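Long-range contact in N-acetylneuraminate epimerase (Escherichia coli, PDB 2UVK), which accelerates the interconversion of the alpha- and beta-anomers of N-acetylneuraminate (sialic acid) in the periplasm, working as a homodimer: residues B[80-92]-B[99-111]. Sequence-based numbering, arbitrary orientation. Where two conformers were deposited one is given.
Sequences GLTQVFNDVHKYN and VKLMSHAPMGMAG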
ATOM      1  N   GLY B  80     -18.865  -1.497 -11.544  1.00 12.44           N
ATOM      2  CA  GLY B  80     -19.921  -0.862 -10.809  1.00 13.06           C
ATOM      3  C   GLY B  80     -19.805  -0.892  -9.289  1.00 12.68           C
ATOM      4  O   GLY B  80     -20.762  -0.579  -8.590  1.00 14.01           O
ATOM      5  N   LEU B  81     -18.650  -1.294  -8.775  1.00 12.19           N
ATOM      6  CA  LEU B  81     -18.477  -1.399  -7.338  1.00 11.71           C
ATOM      7  C   LEU B  81     -17.688  -0.220  -6.814  1.00  9.89           C
ATOM      8  O   LEU B  81     -16.845   0.342  -7.518  1.00 10.93           O
ATOM      9  CB  LEU B  81     -17.776  -2.687  -6.955  1.00 11.39           C
ATOM     10  CG  LEU B  81     -18.405  -4.029  -7.347  1.00 14.43           C
ATOM     11  CD1 LEU B  81     -17.607  -5.163  -6.702  1.00 16.58           C
ATOM     12  CD2 LEU B  81     -19.867  -4.053  -6.946  1.00 16.89           C
ATOM     13  N   THR B  82     -17.983   0.146  -5.573  1.00 10.78           N
ATOM     14  CA  THR B  82     -17.294   1.223  -4.904  1.00  9.92           C
ATOM     15  C   THR B  82     -15.865   0.834  -4.641  1.00 10.19           C
ATOM     16  O   THR B  82     -15.566  -0.270  -4.155  1.00 10.70           O
ATOM     17  CB  THR B  82     -18.018   1.532  -3.583  1.00 10.83           C
ATOM     18  OG1 THR B  82     -19.344   2.020  -3.875  1.00 13.50           O
ATOM     19  CG2 THR B  82     -17.265   2.559  -2.745  1.00 11.64           C
ATOM     20  N   GLN B  83     -14.967   1.772  -4.936  1.00  9.43           N
ATOM     21  CA  GLN B  83     -13.548   1.542  -4.775  1.00 10.44           C
ATOM     22  C   GLN B  83     -12.818   2.862  -4.567  1.00  9.71           C
ATOM     23  O   GLN B  83     -13.348   3.926  -4.829  1.00 10.97           O
ATOM     24  CB  GLN B  83     -12.950   0.862  -5.993  1.00 12.04           C
ATOM     25  CG  GLN B  83     -12.990   1.753  -7.229  1.00 12.83           C
ATOM     26  CD  GLN B  83     -11.896   1.476  -8.211  1.00 14.66           C
ATOM     27  OE1 GLN B  83     -11.291   0.403  -8.222  1.00 18.21           O
ATOM     28  NE2 GLN B  83     -11.719   2.407  -9.145  1.00 21.29           N
ATOM     29  N   VAL B  84     -11.566   2.729  -4.170  1.00  9.67           N
ATOM     30  CA  VAL B  84     -10.646   3.853  -4.015  1.00  9.60           C
ATOM     31  C   VAL B  84      -9.784   3.974  -5.256  1.00  9.72           C
ATOM     32  O   VAL B  84      -9.210   2.999  -5.722  1.00 11.90           O
ATOM     33  CB  VAL B  84      -9.713   3.590  -2.790  1.00  9.97           C
ATOM     34  CG1 VAL B  84      -8.671   4.673  -2.629  1.00 11.45           C
ATOM     35  CG2 VAL B  84     -10.511   3.448  -1.554  1.00 14.64           C
ATOM     36  N   PHE B  85      -9.629   5.203  -5.749  1.00  8.31           N
ATOM     37  CA  PHE B  85      -8.793   5.454  -6.930  1.00  9.04           C
ATOM     38  C   PHE B  85      -7.385   5.917  -6.553  1.00  9.46           C
ATOM     39  O   PHE B  85      -7.194   6.411  -5.450  1.00  9.96           O
ATOM     40  CB  PHE B  85      -9.440   6.544  -7.811  1.00  9.20           C
ATOM     41  CG  PHE B  85     -10.664   6.077  -8.563  1.00  9.67           C
ATOM     42  CD1 PHE B  85     -10.547   5.747  -9.889  1.00 11.63           C
ATOM     43  CD2 PHE B  85     -11.911   6.073  -7.991  1.00 11.71           C
ATOM     44  CE1 PHE B  85     -11.641   5.317 -10.596  1.00 12.85           C
ATOM     45  CE2 PHE B  85     -13.003   5.665  -8.698  1.00 13.15           C
ATOM     46  CZ  PHE B  85     -12.849   5.301 -10.027  1.00 12.87           C
ATOM     47  N   ASN B  86      -6.427   5.761  -7.459  1.00  9.08           N
ATOM     48  CA  ASN B  86      -5.036   6.189  -7.234  1.00  9.21           C
ATOM     49  C   ASN B  86      -4.554   7.087  -8.354  1.00 10.29           C
ATOM     50  O   ASN B  86      -3.370   7.152  -8.625  1.00 11.23           O
ATOM     51  CB  ASN B  86      -4.076   4.996  -7.100  1.00  9.22           C
ATOM     52  CG  ASN B  86      -3.746   4.338  -8.450  1.00 10.37           C
ATOM     53  OD1 ASN B  86      -4.620   4.262  -9.336  1.00 13.39           O
ATOM     54  ND2 ASN B  86      -2.506   3.876  -8.625  1.00 10.80           N
ATOM     55  N   ASP B  87      -5.489   7.764  -9.012  1.00 10.33           N
ATOM     56  CA  ASP B  87      -5.159   8.496 -10.237  1.00 11.13           C
ATOM     57  C   ASP B  87      -5.040  10.005 -10.049  1.00 10.88           C
ATOM     58  O   ASP B  87      -5.323  10.551  -8.973  1.00 10.97           O
ATOM     59  CB  ASP B  87      -6.170   8.168 -11.351  1.00 11.72           C
ATOM     60  CG  ASP B  87      -7.600   8.507 -10.984  1.00 11.22           C
ATOM     61  OD1 ASP B  87      -7.849   9.070  -9.878  1.00 11.70           O
ATOM     62  OD2 ASP B  87      -8.514   8.182 -11.792  1.00 14.38           O
ATOM     63  N   VAL B  88      -4.549  10.653 -11.110  1.00 10.90           N
ATOM     64  CA  VAL B  88      -4.419  12.108 -11.142  1.00 11.16           C
ATOM     65  C   VAL B  88      -5.016  12.625 -12.456  1.00 12.02           C
ATOM     66  O   VAL B  88      -4.736  12.084 -13.534  1.00 12.86           O
ATOM     67  CB  VAL B  88      -2.938  12.522 -11.060  1.00 11.32           C
ATOM     68  CG1 VAL B  88      -2.791  14.062 -10.953  1.00 12.78           C
ATOM     69  CG2 VAL B  88      -2.222  11.809  -9.914  1.00 13.14           C
ATOM     70  N   HIS B  89      -5.864  13.634 -12.324  1.00 11.72           N
ATOM     71  CA  HIS B  89      -6.389  14.374 -13.470  1.00 11.72           C
ATOM     72  C   HIS B  89      -5.885  15.798 -13.405  1.00 12.90           C
ATOM     73  O   HIS B  89      -5.672  16.338 -12.337  1.00 12.69           O
ATOM     74  CB  HIS B  89      -7.907  14.346 -13.454  1.00 11.89           C
ATOM     75  CG  HIS B  89      -8.495  13.033 -13.876  1.00 12.72           C
ATOM     76  ND1 HIS B  89      -8.543  11.934 -13.050  1.00 13.31           N
ATOM     77  CD2 HIS B  89      -9.095  12.654 -15.034  1.00 12.69           C
ATOM     78  CE1 HIS B  89      -9.139  10.932 -13.682  1.00 12.49           C
ATOM     79  NE2 HIS B  89      -9.487  11.346 -14.889  1.00 13.02           N
ATOM     80  N   LYS B  90      -5.691  16.402 -14.581  1.00 13.76           N
ATOM     81  CA  LYS B  90      -5.255  17.795 -14.674  1.00 15.69           C
ATOM     82  C   LYS B  90      -6.279  18.610 -15.427  1.00 15.12           C
ATOM     83  O   LYS B  90      -6.699  18.220 -16.513  1.00 16.10           O
ATOM     84  CB  LYS B  90      -3.921  17.865 -15.407  1.00 15.97           C
ATOM     85  CG  LYS B  90      -3.392  19.272 -15.632  1.00 17.81           C
ATOM     86  CD  LYS B  90      -1.989  19.255 -16.207  1.00 19.17           C
ATOM     87  CE  LYS B  90      -1.954  18.744 -17.635  1.00 23.04           C
ATOM     88  NZ  LYS B  90      -2.498  19.718 -18.623  1.00 27.37           N
ATOM     89  N   TYR B  91      -6.666  19.735 -14.849  1.00 15.68           N
ATOM     90  CA  TYR B  91      -7.575  20.687 -15.508  1.00 15.67           C
ATOM     91  C   TYR B  91      -6.805  21.944 -15.859  1.00 16.55           C
ATOM     92  O   TYR B  91      -6.149  22.543 -15.009  1.00 16.08           O
ATOM     93  CB  TYR B  91      -8.722  21.046 -14.588  1.00 15.58           C
ATOM     94  CG  TYR B  91      -9.621  22.151 -15.097  1.00 15.98           C
ATOM     95  CD1 TYR B  91     -10.573  21.912 -16.081  1.00 16.52           C
ATOM     96  CD2 TYR B  91      -9.513  23.442 -14.586  1.00 17.10           C
ATOM     97  CE1 TYR B  91     -11.410  22.917 -16.526  1.00 17.16           C
ATOM     98  CE2 TYR B  91     -10.351  24.466 -15.058  1.00 16.69           C
ATOM     99  CZ  TYR B  91     -11.287  24.183 -16.005  1.00 16.56           C
ATOM    100  OH  TYR B  91     -12.100  25.179 -16.477  1.00 18.54           O
ATOM    101  N   ASN B  92      -6.892  22.314 -17.135  1.00 17.98           N
ATOM    102  CA  ASN B  92      -6.272  23.547 -17.651  1.00 19.54           C
ATOM    103  C   ASN B  92      -7.340  24.645 -17.733  1.00 19.92           C
ATOM    104  O   ASN B  92      -8.271  24.557 -18.523  1.00 20.36           O
ATOM    105  CB  ASN B  92      -5.621  23.259 -19.008  1.00 19.90           C
ATOM    106  CG  ASN B  92      -4.951  24.484 -19.622  1.00 22.75           C
ATOM    107  OD1 ASN B  92      -5.038  25.580 -19.090  1.00 22.31           O
ATOM    108  ND2 ASN B  92      -4.252  24.279 -20.732  1.00 26.26           N
ATOM    109  N   VAL B  99      -7.499  16.388 -18.611  1.00 18.04           N
ATOM    110  CA  VAL B  99      -6.855  15.163 -19.069  1.00 18.58           C
ATOM    111  C   VAL B  99      -6.530  14.291 -17.866  1.00 17.65           C
ATOM    112  O   VAL B  99      -6.231  14.784 -16.795  1.00 18.38           O
ATOM    113  CB  VAL B  99      -5.592  15.431 -19.913  1.00 19.34           C
ATOM    114  CG1 VAL B  99      -4.486  16.085 -19.106  1.00 20.33           C
ATOM    115  CG2 VAL B  99      -5.126  14.147 -20.608  1.00 21.31           C
ATOM    116  N   LYS B 100      -6.612  12.989 -18.059  1.00 16.80           N
ATOM    117  CA  LYS B 100      -6.113  12.042 -17.055  1.00 16.60           C
ATOM    118  C   LYS B 100      -4.633  11.882 -17.313  1.00 16.67           C
ATOM    119  O   LYS B 100      -4.200  11.777 -18.466  1.00 18.08           O
ATOM    120  CB  LYS B 100      -6.814  10.706 -17.200  1.00 15.67           C
ATOM    121  CG  LYS B 100      -6.336   9.675 -16.175  1.00 17.70           C
ATOM    122  CD  LYS B 100      -7.111   8.370 -16.244  1.00 19.69           C
ATOM    123  CE  LYS B 100      -6.507   7.409 -15.265  1.00 23.47           C
ATOM    124  NZ  LYS B 100      -7.061   6.021 -15.363  1.00 27.51           N
ATOM    125  N   LEU B 101      -3.830  11.908 -16.263  1.00 14.57           N
ATOM    126  CA  LEU B 101      -2.392  11.764 -16.413  1.00 14.53           C
ATOM    127  C   LEU B 101      -2.031  10.282 -16.373  1.00 15.22           C
ATOM    128  O   LEU B 101      -2.712   9.474 -15.697  1.00 15.09           O
ATOM    129  CB  LEU B 101      -1.630  12.548 -15.332  1.00 14.51           C
ATOM    130  CG  LEU B 101      -1.954  14.040 -15.217  1.00 14.18           C
ATOM    131  CD1 LEU B 101      -1.079  14.692 -14.154  1.00 15.93           C
ATOM    132  CD2 LEU B 101      -1.791  14.755 -16.565  1.00 17.04           C
HETATM  133  N   MSE B 102      -0.988   9.913 -17.110  1.00 15.89           N
HETATM  134  CA  MSE B 102      -0.431   8.571 -16.983  1.00 17.03           C
HETATM  135  C   MSE B 102       0.480   8.642 -15.784  1.00 14.63           C
HETATM  136  O   MSE B 102       1.628   9.056 -15.882  1.00 14.56           O
HETATM  137  CB  MSE B 102       0.318   8.170 -18.255  1.00 17.51           C
HETATM  138  CG  MSE B 102       0.864   6.747 -18.180  1.00 19.05           C
HETATM  139 SE   MSE B 102       1.532   6.144 -19.901  1.00 25.05          SE
HETATM  140  CE  MSE B 102      -0.135   5.502 -20.718  1.00 25.67           C
ATOM    141  N   SER B 103      -0.065   8.275 -14.622  1.00 13.63           N
ATOM    142  CA  SER B 103       0.597   8.478 -13.355  1.00 13.04           C
ATOM    143  C   SER B 103      -0.026   7.522 -12.351  1.00 12.82           C
ATOM    144  O   SER B 103      -1.241   7.504 -12.224  1.00 13.88           O
ATOM    145  CB  SER B 103       0.351   9.903 -12.906  1.00 13.09           C
ATOM    146  OG  SER B 103       1.017  10.202 -11.712  1.00 12.88           O
ATOM    147  N   HIS B 104       0.799   6.786 -11.624  1.00 12.64           N
ATOM    148  CA  HIS B 104       0.293   5.738 -10.718  1.00 12.57           C
ATOM    149  C   HIS B 104       0.776   5.952  -9.294  1.00 11.56           C
ATOM    150  O   HIS B 104       1.926   5.634  -8.973  1.00 12.39           O
ATOM    151  CB  HIS B 104       0.765   4.386 -11.240  1.00 13.31           C
ATOM    152  CG  HIS B 104       0.155   4.044 -12.562  1.00 13.78           C
ATOM    153  ND1 HIS B 104       0.809   4.183 -13.770  1.00 16.46           N
ATOM    154  CD2 HIS B 104      -1.096   3.616 -12.851  1.00 12.47           C
ATOM    155  CE1 HIS B 104      -0.015   3.827 -14.741  1.00 14.02           C
ATOM    156  NE2 HIS B 104      -1.181   3.512 -14.216  1.00 16.96           N
ATOM    157  N   ALA B 105      -0.090   6.486  -8.441  1.00 10.33           N
ATOM    158  CA  ALA B 105       0.272   6.657  -7.042  1.00  9.78           C
ATOM    159  C   ALA B 105       0.449   5.284  -6.390  1.00 10.59           C
ATOM    160  O   ALA B 105      -0.326   4.361  -6.651  1.00 10.42           O
ATOM    161  CB  ALA B 105      -0.797   7.463  -6.332  1.00  9.50           C
ATOM    162  N   PRO B 106       1.474   5.140  -5.548  1.00 10.88           N
ATOM    163  CA  PRO B 106       1.731   3.857  -4.919  1.00 10.65           C
ATOM    164  C   PRO B 106       0.670   3.379  -3.945  1.00 10.92           C
ATOM    165  O   PRO B 106       0.644   2.179  -3.613  1.00 12.99           O
ATOM    166  CB  PRO B 106       3.075   4.072  -4.215  1.00 11.87           C
ATOM    167  CG  PRO B 106       3.146   5.515  -4.022  1.00 12.68           C
ATOM    168  CD  PRO B 106       2.553   6.103  -5.238  1.00 10.89           C
HETATM  169  N   MSE B 107      -0.177   4.292  -3.488  0.50 10.64           N
HETATM  170  CA  MSE B 107      -1.294   3.954  -2.603  0.50 10.45           C
HETATM  171  C   MSE B 107      -2.585   4.557  -3.143  0.50  9.99           C
HETATM  172  O   MSE B 107      -2.581   5.652  -3.710  0.50  9.67           O
HETATM  173  CB  MSE B 107      -1.023   4.464  -1.179  0.50 12.16           C
HETATM  174  CG  MSE B 107      -0.207   3.500  -0.272  0.50 16.14           C
HETATM  175 SE   MSE B 107       1.715   3.441  -0.617  0.50 27.13          SE
HETATM  176  CE  MSE B 107       2.228   5.220   0.032  0.50 26.05           C
ATOM    177  N   GLY B 108      -3.700   3.844  -2.983  1.00  9.28           N
ATOM    178  CA  GLY B 108      -4.971   4.450  -3.232  1.00  8.78           C
ATOM    179  C   GLY B 108      -5.088   5.691  -2.365  1.00  8.12           C
ATOM    180  O   GLY B 108      -4.413   5.812  -1.335  1.00  8.73           O
HETATM  181  N   MSE B 109      -5.943   6.621  -2.768  1.00  8.31           N
HETATM  182  CA  MSE B 109      -6.087   7.911  -2.105  1.00  8.87           C
HETATM  183  C   MSE B 109      -7.553   8.231  -1.857  1.00  8.04           C
HETATM  184  O   MSE B 109      -8.256   8.705  -2.746  1.00  9.22           O
HETATM  185  CB  MSE B 109      -5.437   8.976  -2.983  1.00  9.86           C
HETATM  186  CG  MSE B 109      -3.948   8.786  -3.093  1.00  9.77           C
HETATM  187 SE   MSE B 109      -3.097  10.168  -4.217  1.00 16.54          SE
HETATM  188  CE  MSE B 109      -3.752   9.549  -5.954  1.00 10.04           C
ATOM    189  N   ALA B 110      -8.026   7.927  -0.651  1.00  8.00           N
ATOM    190  CA  ALA B 110      -9.335   8.354  -0.156  1.00  7.71           C
ATOM    191  C   ALA B 110      -9.281   8.574   1.327  1.00  8.60           C
ATOM    192  O   ALA B 110      -8.927   7.646   2.043  1.00  9.17           O
ATOM    193  CB  ALA B 110     -10.446   7.333  -0.494  1.00  9.74           C
ATOM    194  N   GLY B 111      -9.595   9.800   1.755  1.00  8.75           N
ATOM    195  CA  GLY B 111      -9.351  10.209   3.125  1.00  8.89           C
ATOM    196  C   GLY B 111      -7.961  10.786   3.318  1.00  9.14           C
ATOM    197  O   GLY B 111      -7.587  11.164   4.426  1.00 10.12           O
TER
HETATM  198  O   HOH W   1      -8.629   6.051 -13.335  1.00 30.31           O
HETATM  199  O   HOH W   2      -3.584   8.958 -13.152  1.00 14.24           O
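One face of the His-89 imidazole carries the aliphatic chain of Lys-100, a CH-pi contact in which Lys-100 CG sits 4.0 Å from the His-89 ring centroid, offset toward the rim; the ring also meets Phe-51. The Phe-85 ring has Gln-83 NE2 over one face and a cation-pi contact with Arg-56. A third flat group, the Asn-86 amide, donates from ND2 to Ala-105 O at 3.0 Å, almost straight (169°), within the amide plane and on a carbonyl lone pair, while Asn-130 of the second subunit donates to that same oxygen. Asn-86 CG lies between its backbone N and carbonyl carbon (chi1 76°), which aims ND2 at Ala-105 O. In Kelch repeat 2 of the beta-propeller, strands 88-92 and 97-100 form the hairpin of the third and fourth strands of an antiparallel blade; the chain then loops back along residues 84-87. Lys-90 and Val-99 are a hydrogen-bonded pair, joined both ways, and Leu-101 N reaches Val-88 O at 2.9 Å. A water bridges extended Lys-100 to Asp-87, whose salt bridge is with Arg-56. A second accepts from Val-88 N, near Leu-101 O and Ser-103 O. Val-88 CG1 packs on Leu-101 CD1 at 3.7 Å. Met-109 N donates to Phe-85 O at 3.0 Å.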